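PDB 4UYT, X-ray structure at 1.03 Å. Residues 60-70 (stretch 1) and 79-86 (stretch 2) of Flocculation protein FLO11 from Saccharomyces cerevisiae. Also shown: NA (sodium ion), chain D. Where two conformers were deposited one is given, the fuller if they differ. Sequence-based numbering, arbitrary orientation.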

# COMPACT_ATOMS: atom_id res chain seq x y z
N ASP A 60 17.54 6.22 -4.15
CA ASP A 60 17.40 6.93 -5.40
C ASP A 60 16.61 6.15 -6.43
O ASP A 60 16.72 4.92 -6.53
CB ASP A 60 18.77 7.26 -5.98
CG ASP A 60 18.69 8.28 -7.10
OD1 ASP A 60 18.74 9.49 -6.80
OD2 ASP A 60 18.55 7.88 -8.28
N LEU A 61 15.82 6.87 -7.23
CA LEU A 61 15.02 6.24 -8.28
C LEU A 61 15.84 5.37 -9.25
O LEU A 61 15.32 4.42 -9.82
CB LEU A 61 14.25 7.31 -9.07
CG LEU A 61 13.22 6.81 -10.09
CD1 LEU A 61 12.11 6.01 -9.43
CD2 LEU A 61 12.63 7.97 -10.89
N LYS A 62 17.13 5.67 -9.42
CA LYS A 62 17.94 4.95 -10.38
C LYS A 62 18.05 3.46 -10.05
O LYS A 62 18.27 2.63 -10.94
CB LYS A 62 19.34 5.56 -10.50
CG LYS A 62 20.26 5.25 -9.34
CD LYS A 62 21.51 6.11 -9.39
CE LYS A 62 22.48 5.69 -8.30
NZ LYS A 62 23.66 6.61 -8.27
N TYR A 63 17.90 3.11 -8.78
CA TYR A 63 17.99 1.71 -8.37
C TYR A 63 16.74 0.89 -8.72
O TYR A 63 16.77 -0.33 -8.65
CB TYR A 63 18.23 1.61 -6.87
CG TYR A 63 19.53 2.20 -6.38
CD1 TYR A 63 20.73 1.52 -6.55
CD2 TYR A 63 19.56 3.43 -5.75
CE1 TYR A 63 21.93 2.05 -6.10
CE2 TYR A 63 20.75 3.97 -5.30
CZ TYR A 63 21.93 3.28 -5.48
OH TYR A 63 23.10 3.83 -5.03
N LEU A 64 15.64 1.58 -9.05
CA LEU A 64 14.35 0.93 -9.27
C LEU A 64 14.14 0.44 -10.70
O LEU A 64 14.35 1.17 -11.66
CB LEU A 64 13.24 1.91 -8.91
CG LEU A 64 11.83 1.32 -8.88
CD1 LEU A 64 11.65 0.36 -7.71
CD2 LEU A 64 10.81 2.43 -8.80
N TRP A 65 13.69 -0.81 -10.83
CA TRP A 65 13.27 -1.37 -12.12
C TRP A 65 11.74 -1.32 -12.28
O TRP A 65 11.23 -0.87 -13.30
CB TRP A 65 13.83 -2.79 -12.30
CG TRP A 65 13.42 -3.44 -13.57
CD1 TRP A 65 12.65 -4.55 -13.70
CD2 TRP A 65 13.75 -3.02 -14.90
NE1 TRP A 65 12.48 -4.86 -15.03
CE2 TRP A 65 13.14 -3.93 -15.79
CE3 TRP A 65 14.48 -1.96 -15.43
CZ2 TRP A 65 13.28 -3.84 -17.18
CZ3 TRP A 65 14.62 -1.86 -16.82
CH2 TRP A 65 14.00 -2.79 -17.67
N SER A 66 11.02 -1.77 -11.26
CA SER A 66 9.58 -1.75 -11.36
C SER A 66 8.94 -1.70 -9.99
O SER A 66 9.50 -2.16 -8.99
CB SER A 66 9.08 -2.97 -12.13
OG SER A 66 9.31 -4.16 -11.40
N LEU A 67 7.73 -1.15 -9.98
CA LEU A 67 6.95 -0.98 -8.76
C LEU A 67 5.49 -1.07 -9.17
O LEU A 67 5.04 -0.35 -10.07
CB LEU A 67 7.26 0.37 -8.13
CG LEU A 67 6.53 0.67 -6.82
CD1 LEU A 67 6.95 -0.30 -5.74
CD2 LEU A 67 6.79 2.10 -6.40
N LYS A 68 4.75 -1.96 -8.52
CA LYS A 68 3.34 -2.08 -8.84
C LYS A 68 2.60 -2.57 -7.63
O LYS A 68 3.13 -3.30 -6.79
CB LYS A 68 3.09 -2.99 -10.02
CG LYS A 68 3.60 -4.39 -9.90
CD LYS A 68 3.16 -5.19 -11.13
CE LYS A 68 3.82 -6.54 -11.20
NZ LYS A 68 3.34 -7.22 -12.44
N ILE A 69 1.35 -2.15 -7.57
CA ILE A 69 0.42 -2.63 -6.58
C ILE A 69 -0.28 -3.84 -7.21
O ILE A 69 -0.74 -3.78 -8.36
CB ILE A 69 -0.60 -1.55 -6.18
CG1 ILE A 69 0.08 -0.22 -5.92
CG2 ILE A 69 -1.39 -2.03 -4.99
CD1 ILE A 69 -0.84 0.89 -5.50
N ILE A 70 -0.32 -4.95 -6.48
CA ILE A 70 -0.93 -6.17 -6.97
C ILE A 70 -1.92 -6.70 -5.96
O ILE A 70 -1.95 -6.29 -4.79
CB ILE A 70 0.15 -7.25 -7.26
CG1 ILE A 70 0.98 -7.60 -6.02
CG2 ILE A 70 1.03 -6.80 -8.42
CD1 ILE A 70 1.94 -8.75 -6.23
N VAL A 79 -2.03 -2.13 -10.26
CA VAL A 79 -1.80 -0.71 -10.49
C VAL A 79 -0.32 -0.51 -10.68
O VAL A 79 0.46 -0.54 -9.73
CB VAL A 79 -2.32 0.17 -9.32
CG1 VAL A 79 -2.16 1.63 -9.67
CG2 VAL A 79 -3.78 -0.15 -9.03
N GLN A 80 0.08 -0.36 -11.93
CA GLN A 80 1.48 -0.10 -12.22
C GLN A 80 1.87 1.30 -11.78
O GLN A 80 1.21 2.27 -12.13
CB GLN A 80 1.75 -0.28 -13.71
CG GLN A 80 3.23 -0.47 -14.02
CD GLN A 80 3.73 -1.89 -13.79
OE1 GLN A 80 3.03 -2.87 -14.04
NE2 GLN A 80 4.95 -2.00 -13.30
N LEU A 81 2.95 1.40 -11.02
CA LEU A 81 3.45 2.72 -10.56
C LEU A 81 4.72 3.11 -11.29
O LEU A 81 4.92 4.28 -11.57
CB LEU A 81 3.68 2.77 -9.05
CG LEU A 81 2.44 2.46 -8.23
CD1 LEU A 81 2.79 2.53 -6.75
CD2 LEU A 81 1.29 3.40 -8.54
N TYR A 82 5.56 2.13 -11.60
CA TYR A 82 6.79 2.39 -12.29
C TYR A 82 7.16 1.14 -13.06
O TYR A 82 7.11 0.03 -12.53
CB TYR A 82 7.90 2.72 -11.32
CG TYR A 82 9.11 3.33 -11.95
CD1 TYR A 82 9.18 4.69 -12.16
CD2 TYR A 82 10.18 2.55 -12.32
CE1 TYR A 82 10.31 5.27 -12.70
CE2 TYR A 82 11.32 3.11 -12.86
CZ TYR A 82 11.37 4.47 -13.04
OH TYR A 82 12.50 5.04 -13.57
N GLY A 83 7.57 1.32 -14.29
CA GLY A 83 8.11 0.22 -15.03
C GLY A 83 8.44 0.64 -16.44
O GLY A 83 7.59 1.18 -17.15
N TYR A 84 9.68 0.37 -16.82
CA TYR A 84 10.12 0.63 -18.17
C TYR A 84 9.33 -0.20 -19.18
O TYR A 84 8.90 0.29 -20.24
CB TYR A 84 11.61 0.33 -18.27
CG TYR A 84 12.48 1.31 -17.51
CD1 TYR A 84 12.85 2.50 -18.09
CD2 TYR A 84 12.92 1.05 -16.20
CE1 TYR A 84 13.65 3.41 -17.42
CE2 TYR A 84 13.72 1.96 -15.53
CZ TYR A 84 14.07 3.14 -16.14
OH TYR A 84 14.88 4.05 -15.49
N ASN A 85 9.13 -1.48 -18.86
CA ASN A 85 8.42 -2.37 -19.78
C ASN A 85 7.00 -1.87 -20.13
O ASN A 85 6.48 -2.12 -21.22
CB ASN A 85 8.35 -3.79 -19.21
CG ASN A 85 9.69 -4.49 -19.18
OD1 ASN A 85 10.67 -4.05 -19.79
ND2 ASN A 85 9.73 -5.61 -18.49
N GLU A 86 6.39 -1.21 -19.14
CA GLU A 86 5.01 -0.73 -19.21
C GLU A 86 4.90 0.77 -19.48
O GLU A 86 3.80 1.32 -19.39
CB GLU A 86 4.28 -1.06 -17.91
CG GLU A 86 4.21 -2.55 -17.62
CD GLU A 86 5.42 -3.14 -16.90
OE1 GLU A 86 6.35 -2.41 -16.50
OE2 GLU A 86 5.42 -4.37 -16.70
NA NA D . -1.89 -0.11 -14.06
O HOH W 1 14.81 3.75 -12.53
O HOH W 2 3.00 -5.57 -14.62
O HOH W 3 -3.77 1.51 -12.97
O HOH W 4 -0.63 -0.86 -16.56

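How do the two backbones hold each other? Strands 66-70 and 79-81 run antiparallel, their directions 156° apart and their axes approaching to 4.5 Å. At one end Ile 69 and Val 79 form a hydrogen-bonded pair, with Ile 69 N to Val 79 O and Val 79 N to Ile 69 O both at 2.8 Å. Further along, Leu 67 N reaches Tyr 82 O at 2.9 Å, and Leu 67 O receives two donors, Leu 81 N at 2.9 Å and Tyr 82 N at 3.0 Å. That double acceptance marks a beta bulge: Leu 67 pairs with Tyr 82 and Lys 68 with Gln 80, so Leu 81 is the extra residue on the second strand. Between the hydrogen-bonded pairs the strands draw closer, and the CA of Lys 68 makes a CA-H...O contact of 3.4 Å with Val 79 O.

What fills the space on the face that carries Leu 67 and Ile 69? Aliphatic side chains meet there in a closely fitted row. Ile 69 CB lies 4.0 Å from Val 79 CB, while Ile 69 CG1 comes within 3.9 Å of Leu 81 CD1. That same Leu 81 methyl also approaches Leu 67 CD2 at 4.0 Å, so it sits as a small knob touching both neighbours. Next in line, Leu 67 CB packs against Tyr 82 CB at 4.0 Å. None of these groups can hydrogen bond, and close packing buries their apolar surface.

Where does the large ring of Tyr 82 fit? It occupies a hollow built by the residues leading into the first strand, and it has the largest covered area of any residue in the contact. Leu 61 CD1 lies over one face of the ring, 4.2 Å from the Tyr 82 ring centroid, in a CH-pi contact, and Leu 64 CD2 touches Tyr 82 CD2 at 3.6 Å. The backbone oxygen Trp 65 O stands at the ring edge, 3.7 Å from Tyr 82 CD2, and finds no polar partner in the model. At the ring's outer end, one water fills the gap, donating to Leu 61 O and Leu 64 O and accepting from the hydroxyls of Tyr 82 and Tyr 84.

How is the outer margin closed? Trp 65 leaves its backbone pointing away, yet its long side chain brings its end back to Tyr 84, with Trp 65 CZ3 3.4 Å from Tyr 84 CD2. The ring planes are near parallel, 24° apart, but slid so far that they barely overlap; Asn 85 OD1 adds a contact of 3.7 Å to Trp 65 CZ2. On the face shared by Lys 68 and Gln 80, Gln 80 curls back so that its NE2 donates to Tyr 82 O at 3.1 Å, while Gln 80 OE1 lies 3.7 Å from Lys 68 CD and a water links that oxygen to Lys 68 NZ.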